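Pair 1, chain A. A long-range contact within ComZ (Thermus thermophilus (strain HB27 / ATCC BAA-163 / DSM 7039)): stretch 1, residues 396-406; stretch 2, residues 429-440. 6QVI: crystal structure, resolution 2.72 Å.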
# COMPACT_ATOMS: atom_id res chain seq x y z
N ALA A 396 -3.90 18.35 4.79
CA ALA A 396 -4.32 16.97 4.99
C ALA A 396 -4.52 16.66 6.47
O ALA A 396 -3.88 17.26 7.35
CB ALA A 396 -3.30 16.01 4.38
N LYS A 397 -5.41 15.71 6.74
CA LYS A 397 -5.73 15.29 8.10
C LYS A 397 -5.03 13.97 8.46
O LYS A 397 -5.64 12.97 8.81
CB LYS A 397 -7.24 15.17 8.28
CG LYS A 397 -8.01 16.44 7.93
CD LYS A 397 -9.45 16.37 8.44
CE LYS A 397 -10.31 17.51 7.94
NZ LYS A 397 -11.76 17.26 8.19
N SER A 398 -3.70 14.01 8.42
CA SER A 398 -2.91 12.83 8.70
C SER A 398 -1.65 13.27 9.41
O SER A 398 -1.29 14.45 9.40
CB SER A 398 -2.60 12.02 7.43
OG SER A 398 -1.66 12.67 6.59
N ALA A 399 -1.01 12.34 10.07
CA ALA A 399 0.22 12.68 10.79
C ALA A 399 0.88 11.38 11.20
O ALA A 399 0.31 10.29 11.05
CB ALA A 399 -0.08 13.57 11.99
N THR A 400 2.08 11.50 11.76
CA THR A 400 2.85 10.34 12.18
C THR A 400 3.48 10.60 13.54
O THR A 400 3.88 11.73 13.84
CB THR A 400 3.97 10.02 11.18
OG1 THR A 400 3.45 10.09 9.85
CG2 THR A 400 4.53 8.64 11.42
N LEU A 401 3.58 9.53 14.32
CA LEU A 401 4.34 9.48 15.55
C LEU A 401 5.43 8.45 15.33
O LEU A 401 5.12 7.28 15.08
CB LEU A 401 3.49 9.04 16.73
CG LEU A 401 4.06 9.16 18.16
CD1 LEU A 401 2.93 8.81 19.13
CD2 LEU A 401 5.38 8.35 18.46
N ALA A 402 6.68 8.85 15.48
CA ALA A 402 7.77 7.89 15.39
C ALA A 402 8.42 7.76 16.75
O ALA A 402 8.72 8.76 17.40
CB ALA A 402 8.81 8.31 14.37
N VAL A 403 8.65 6.52 17.16
CA VAL A 403 9.54 6.20 18.26
C VAL A 403 10.68 5.41 17.65
O VAL A 403 10.48 4.29 17.17
CB VAL A 403 8.84 5.43 19.39
CG1 VAL A 403 7.95 6.33 20.24
CG2 VAL A 403 7.98 4.33 18.79
N LEU A 404 11.86 6.00 17.63
CA LEU A 404 13.04 5.41 17.03
C LEU A 404 14.06 5.02 18.09
O LEU A 404 14.09 5.58 19.19
CB LEU A 404 13.67 6.41 16.05
CG LEU A 404 12.73 7.04 15.01
CD1 LEU A 404 13.59 7.84 14.06
CD2 LEU A 404 11.88 6.00 14.27
N LYS A 405 14.90 4.06 17.75
CA LYS A 405 15.97 3.71 18.67
C LYS A 405 17.11 4.70 18.55
O LYS A 405 17.38 5.25 17.49
CB LYS A 405 16.50 2.30 18.40
CG LYS A 405 15.47 1.21 18.56
CD LYS A 405 16.15 -0.15 18.44
CE LYS A 405 15.18 -1.27 18.72
NZ LYS A 405 15.85 -2.58 18.62
N LEU A 406 17.79 4.93 19.66
CA LEU A 406 18.96 5.80 19.67
C LEU A 406 19.96 5.16 20.62
O LEU A 406 19.67 5.03 21.81
CB LEU A 406 18.59 7.21 20.11
CG LEU A 406 19.70 8.24 19.91
CD1 LEU A 406 20.46 8.04 18.55
CD2 LEU A 406 19.15 9.67 20.05
N PRO A 429 -11.10 6.46 6.28
CA PRO A 429 -9.67 6.74 6.37
C PRO A 429 -9.31 8.13 5.86
O PRO A 429 -8.20 8.31 5.36
CB PRO A 429 -9.05 5.67 5.47
CG PRO A 429 -10.13 5.42 4.41
CD PRO A 429 -11.45 5.99 4.93
N ASN A 430 -10.24 9.04 5.98
CA ASN A 430 -9.91 10.37 5.63
C ASN A 430 -9.35 11.01 6.88
O ASN A 430 -9.24 12.21 6.89
CB ASN A 430 -11.15 11.12 5.21
CG ASN A 430 -11.64 10.70 3.85
OD1 ASN A 430 -11.12 9.77 3.26
ND2 ASN A 430 -12.64 11.39 3.34
N HIS A 431 -8.88 10.27 7.86
CA HIS A 431 -8.34 10.86 9.04
C HIS A 431 -7.58 9.76 9.68
O HIS A 431 -8.15 8.91 10.31
CB HIS A 431 -9.47 11.24 9.94
CG HIS A 431 -9.03 11.79 11.24
ND1 HIS A 431 -9.84 11.80 12.35
CD2 HIS A 431 -7.87 12.35 11.63
CE1 HIS A 431 -9.20 12.35 13.36
NE2 HIS A 431 -8.00 12.69 12.94
N ALA A 432 -6.27 9.78 9.53
CA ALA A 432 -5.47 8.71 10.06
C ALA A 432 -4.23 9.13 10.78
O ALA A 432 -3.58 10.08 10.42
CB ALA A 432 -5.09 7.80 8.92
N LEU A 433 -3.89 8.37 11.80
CA LEU A 433 -2.67 8.62 12.55
C LEU A 433 -1.80 7.39 12.39
O LEU A 433 -2.24 6.27 12.65
CB LEU A 433 -2.96 8.88 14.03
CG LEU A 433 -1.72 9.09 14.89
CD1 LEU A 433 -0.93 10.24 14.32
CD2 LEU A 433 -2.10 9.32 16.35
N GLY A 434 -0.58 7.59 11.93
CA GLY A 434 0.33 6.50 11.68
C GLY A 434 1.36 6.36 12.77
O GLY A 434 1.73 7.33 13.43
N PHE A 435 1.87 5.15 12.93
CA PHE A 435 2.85 4.88 13.97
C PHE A 435 4.04 4.15 13.38
O PHE A 435 3.89 3.05 12.84
CB PHE A 435 2.22 4.08 15.10
CG PHE A 435 1.22 4.87 15.88
CD1 PHE A 435 1.60 5.55 17.03
CD2 PHE A 435 -0.09 4.99 15.43
CE1 PHE A 435 0.70 6.30 17.73
CE2 PHE A 435 -1.00 5.74 16.13
CZ PHE A 435 -0.60 6.39 17.29
N VAL A 436 5.22 4.74 13.53
CA VAL A 436 6.46 4.09 13.17
C VAL A 436 7.16 3.78 14.48
O VAL A 436 7.38 4.67 15.30
CB VAL A 436 7.33 4.97 12.25
CG1 VAL A 436 8.65 4.29 11.91
CG2 VAL A 436 6.56 5.30 10.98
N ALA A 437 7.47 2.50 14.69
CA ALA A 437 8.25 2.08 15.85
C ALA A 437 9.42 1.25 15.36
O ALA A 437 9.22 0.18 14.77
CB ALA A 437 7.38 1.27 16.82
N GLU A 438 10.64 1.72 15.63
CA GLU A 438 11.81 0.97 15.18
C GLU A 438 11.95 -0.33 15.96
O GLU A 438 12.57 -1.28 15.46
CB GLU A 438 13.08 1.84 15.29
CG GLU A 438 14.39 1.09 15.07
CD GLU A 438 15.63 2.02 14.91
OE1 GLU A 438 16.70 1.51 14.47
OE2 GLU A 438 15.55 3.24 15.22
N GLY A 439 11.37 -0.39 17.15
CA GLY A 439 11.46 -1.58 17.96
C GLY A 439 10.18 -2.38 17.82
O GLY A 439 9.77 -2.71 16.69
N ASP A 440 9.55 -2.71 18.94
CA ASP A 440 8.36 -3.54 18.99
C ASP A 440 7.10 -2.72 19.23
O ASP A 440 7.13 -1.62 19.79
CB ASP A 440 8.50 -4.59 20.09
CG ASP A 440 9.60 -5.59 19.81
OD1 ASP A 440 10.27 -5.49 18.76
OD2 ASP A 440 9.80 -6.48 20.67

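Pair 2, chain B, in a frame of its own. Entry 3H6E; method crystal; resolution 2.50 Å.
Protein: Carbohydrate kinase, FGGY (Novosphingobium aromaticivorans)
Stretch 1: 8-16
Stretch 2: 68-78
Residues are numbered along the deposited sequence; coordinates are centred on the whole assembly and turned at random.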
# COMPACT_ATOMS: atom_id res chain seq x y z
N THR B 8 -4.02 -19.66 14.36
CA THR B 8 -3.34 -18.91 13.31
C THR B 8 -2.70 -17.62 13.83
O THR B 8 -3.20 -17.00 14.76
CB THR B 8 -4.29 -18.58 12.15
OG1 THR B 8 -5.47 -17.98 12.68
CG2 THR B 8 -4.66 -19.85 11.40
N ILE B 9 -1.58 -17.24 13.21
CA ILE B 9 -0.83 -16.07 13.66
C ILE B 9 -0.30 -15.25 12.48
O ILE B 9 0.35 -15.78 11.58
CB ILE B 9 0.36 -16.47 14.55
CG1 ILE B 9 -0.14 -17.18 15.81
CG2 ILE B 9 1.20 -15.25 14.90
CD1 ILE B 9 0.95 -17.90 16.60
N VAL B 10 -0.59 -13.95 12.50
CA VAL B 10 -0.11 -13.06 11.46
C VAL B 10 0.97 -12.14 11.99
O VAL B 10 0.79 -11.47 13.01
CB VAL B 10 -1.25 -12.20 10.89
CG1 VAL B 10 -0.77 -11.41 9.69
CG2 VAL B 10 -2.45 -13.07 10.52
N ILE B 11 2.11 -12.10 11.31
CA ILE B 11 3.18 -11.17 11.66
C ILE B 11 3.24 -10.05 10.63
O ILE B 11 3.58 -10.27 9.47
CB ILE B 11 4.55 -11.88 11.76
CG1 ILE B 11 4.58 -13.10 10.84
CG2 ILE B 11 4.82 -12.31 13.18
CD1 ILE B 11 5.69 -14.07 11.16
N ASP B 12 2.89 -8.84 11.06
CA ASP B 12 2.84 -7.69 10.16
C ASP B 12 3.93 -6.70 10.50
O ASP B 12 3.72 -5.76 11.28
CB ASP B 12 1.47 -7.01 10.23
CG ASP B 12 1.27 -6.01 9.11
OD1 ASP B 12 2.28 -5.53 8.55
OD2 ASP B 12 0.11 -5.71 8.78
N LEU B 13 5.10 -6.90 9.90
CA LEU B 13 6.25 -6.05 10.17
C LEU B 13 6.31 -4.88 9.18
O LEU B 13 7.13 -4.85 8.27
CB LEU B 13 7.51 -6.91 10.12
CG LEU B 13 7.29 -8.13 11.02
CD1 LEU B 13 8.09 -9.34 10.58
CD2 LEU B 13 7.55 -7.79 12.48
N GLY B 14 5.41 -3.92 9.39
CA GLY B 14 5.32 -2.76 8.53
C GLY B 14 6.45 -1.78 8.76
O GLY B 14 7.43 -2.09 9.45
N LYS B 15 6.32 -0.60 8.18
CA LYS B 15 7.40 0.38 8.22
C LYS B 15 7.45 1.15 9.54
O LYS B 15 8.53 1.38 10.08
CB LYS B 15 7.31 1.34 7.04
CG LYS B 15 8.58 2.15 6.81
CD LYS B 15 9.82 1.27 6.97
CE LYS B 15 11.07 1.96 6.44
NZ LYS B 15 11.25 3.33 7.02
N THR B 16 6.29 1.53 10.06
CA THR B 16 6.24 2.29 11.30
C THR B 16 5.76 1.44 12.48
O THR B 16 6.11 1.71 13.63
CB THR B 16 5.37 3.56 11.17
OG1 THR B 16 3.99 3.20 11.10
CG2 THR B 16 5.75 4.34 9.92
N PRO B 68 -3.97 -23.68 19.79
CA PRO B 68 -3.95 -24.65 18.69
C PRO B 68 -3.50 -24.02 17.38
O PRO B 68 -4.28 -23.98 16.42
CB PRO B 68 -5.43 -25.06 18.56
CG PRO B 68 -6.10 -24.56 19.81
CD PRO B 68 -5.34 -23.35 20.20
N VAL B 69 -2.26 -23.54 17.33
CA VAL B 69 -1.75 -22.85 16.16
C VAL B 69 -1.32 -23.81 15.05
O VAL B 69 -0.48 -24.69 15.26
CB VAL B 69 -0.60 -21.89 16.51
CG1 VAL B 69 -0.15 -21.12 15.28
CG2 VAL B 69 -1.02 -20.95 17.62
N THR B 70 -1.91 -23.64 13.87
CA THR B 70 -1.66 -24.53 12.75
C THR B 70 -1.09 -23.80 11.54
O THR B 70 -0.69 -24.44 10.56
CB THR B 70 -2.94 -25.28 12.33
OG1 THR B 70 -3.95 -24.33 11.95
CG2 THR B 70 -3.46 -26.13 13.48
N THR B 71 -1.04 -22.48 11.60
CA THR B 71 -0.54 -21.68 10.49
C THR B 71 -0.04 -20.30 10.93
O THR B 71 -0.67 -19.64 11.76
CB THR B 71 -1.61 -21.48 9.40
OG1 THR B 71 -1.99 -22.75 8.85
CG2 THR B 71 -1.08 -20.60 8.28
N ILE B 72 1.09 -19.89 10.37
CA ILE B 72 1.56 -18.51 10.48
C ILE B 72 1.70 -17.92 9.08
O ILE B 72 2.19 -18.58 8.17
CB ILE B 72 2.93 -18.43 11.17
CG1 ILE B 72 2.90 -19.11 12.53
CG2 ILE B 72 3.37 -16.98 11.31
CD1 ILE B 72 4.26 -19.14 13.20
N VAL B 73 1.24 -16.68 8.91
CA VAL B 73 1.40 -15.99 7.64
C VAL B 73 2.05 -14.62 7.83
O VAL B 73 1.55 -13.78 8.58
CB VAL B 73 0.07 -15.88 6.87
CG1 VAL B 73 -1.09 -15.76 7.84
CG2 VAL B 73 0.12 -14.71 5.89
N PRO B 74 3.18 -14.39 7.15
CA PRO B 74 4.03 -13.20 7.26
C PRO B 74 3.54 -12.06 6.38
O PRO B 74 3.04 -12.30 5.28
CB PRO B 74 5.40 -13.68 6.75
CG PRO B 74 5.24 -15.17 6.49
CD PRO B 74 3.79 -15.40 6.26
N VAL B 75 3.70 -10.83 6.86
CA VAL B 75 3.33 -9.64 6.11
C VAL B 75 4.42 -8.58 6.26
O VAL B 75 4.86 -8.30 7.37
CB VAL B 75 2.00 -9.04 6.60
CG1 VAL B 75 1.69 -7.74 5.87
CG2 VAL B 75 0.87 -10.04 6.42
N GLY B 76 4.86 -8.01 5.14
CA GLY B 76 5.93 -7.03 5.17
C GLY B 76 5.66 -5.81 4.33
O GLY B 76 5.06 -5.89 3.26
N HIS B 77 6.09 -4.66 4.82
CA HIS B 77 6.05 -3.44 4.03
C HIS B 77 6.96 -3.63 2.82
O HIS B 77 7.85 -4.49 2.81
CB HIS B 77 6.52 -2.25 4.87
CG HIS B 77 7.99 -2.22 5.12
ND1 HIS B 77 8.89 -1.70 4.22
CD2 HIS B 77 8.73 -2.66 6.17
CE1 HIS B 77 10.11 -1.81 4.70
NE2 HIS B 77 10.04 -2.39 5.88
N GLY B 78 6.74 -2.82 1.79
CA GLY B 78 7.52 -2.92 0.57
C GLY B 78 8.81 -2.12 0.60
O GLY B 78 9.16 -1.52 1.61

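Both pairs bring two parallel strands side by side. The strand axes approach to 4.7 Å in each, at 21° in pair 1 and 14° in pair 2, and the central residues superpose with an RMSD of 0.5 Å. Ser398(A) to Lys405(A) match Thr8(B) to Lys15(B), and His431(A) to Glu438(A) match Thr70(B) to His77(B).

Most of the backbone ladder is common to both; pair 1 also has a bond from Glu438(A) N to Val403(A) O (3.0 Å), which has no equivalent at His77(B) and Leu13(B). Ala399(A), Leu401(A) and Val403(A) correspond to Ile9(B), Ile11(B) and Leu13(B), and in the first stretch these residues carry the shared backbone hydrogen bonds while their neighbours present CA atoms to the facing carbonyls. In pair 1, Leu401(A) N donates to Gly434(A) O (3.0 Å) and Val436(A) N to Leu401(A) O (3.0 Å); the matching bonds in pair 2 run from Ile11(B) N to Val73(B) O (3.3 Å) and from Val75(B) N to Ile11(B) O (2.7 Å). At the first rung shared by both pairs, Ala399(A) N reaches Ala432(A) O in a weak bond of 3.4 Å, whereas Ile9(B) N donates to Thr71(B) O at 2.9 Å.

On the face carrying Ala399(A), Leu401(A) and Val403(A), bulk is distributed differently. Small Ala399(A) meets Leu433(A), with Ala399(A) CB 4.2 Å from Leu433(A) CD1; its counterpart Ile9(B) is larger and packs on Ile72(B), with Ile9(B) CB 4.2 Å from Ile72(B) CG1. At the next residue on this face, Leu401(A) CD1 rests 3.6 Å from Phe435(A) CE1. Pro74(B) replaces the aromatic ring with a compact one, and Ile11(B) CG1 touches Pro74(B) CB at 4.2 Å while Ile11(B) CD1 extends back to Ile72(B) CG2 at 3.7 Å. Next, Val403(A) CG2 packs against Ala437(A) CB at 3.7 Å, but Leu13(B) faces Gly76(B), which offers no side chain.

The opposite face is anchored by a valine common to both, Val436(A) and Val75(B), whose side-chain centres nearly coincide. Thr400(A) CG2 approaches Val436(A) CG2 at 3.9 Å, as Val10(B) CG1 approaches Val75(B) CG2 at 3.9 Å. Beside them, Gly434(A) is replaced by Val73(B), whose CG1 adds a contact with Val10(B) CG2 at 4.0 Å. Ala402(A) CB lies 4.2 Å from Val436(A) CB; the polar Asp12(B) instead places OD1 3.5 Å from Val75(B) CG1.

At the C-terminal end of the contact, the side chains of Glu438(A) and His77(B) both point toward the partner stretch but use different chemistry. Glu438(A) OE2 accepts a hydrogen bond from Lys405(A) N at 2.7 Å. His77(B) instead offers a ring face to the aliphatic chain of Lys15(B), whose CD sits 3.9 Å from the ring centroid in a CH-pi contact.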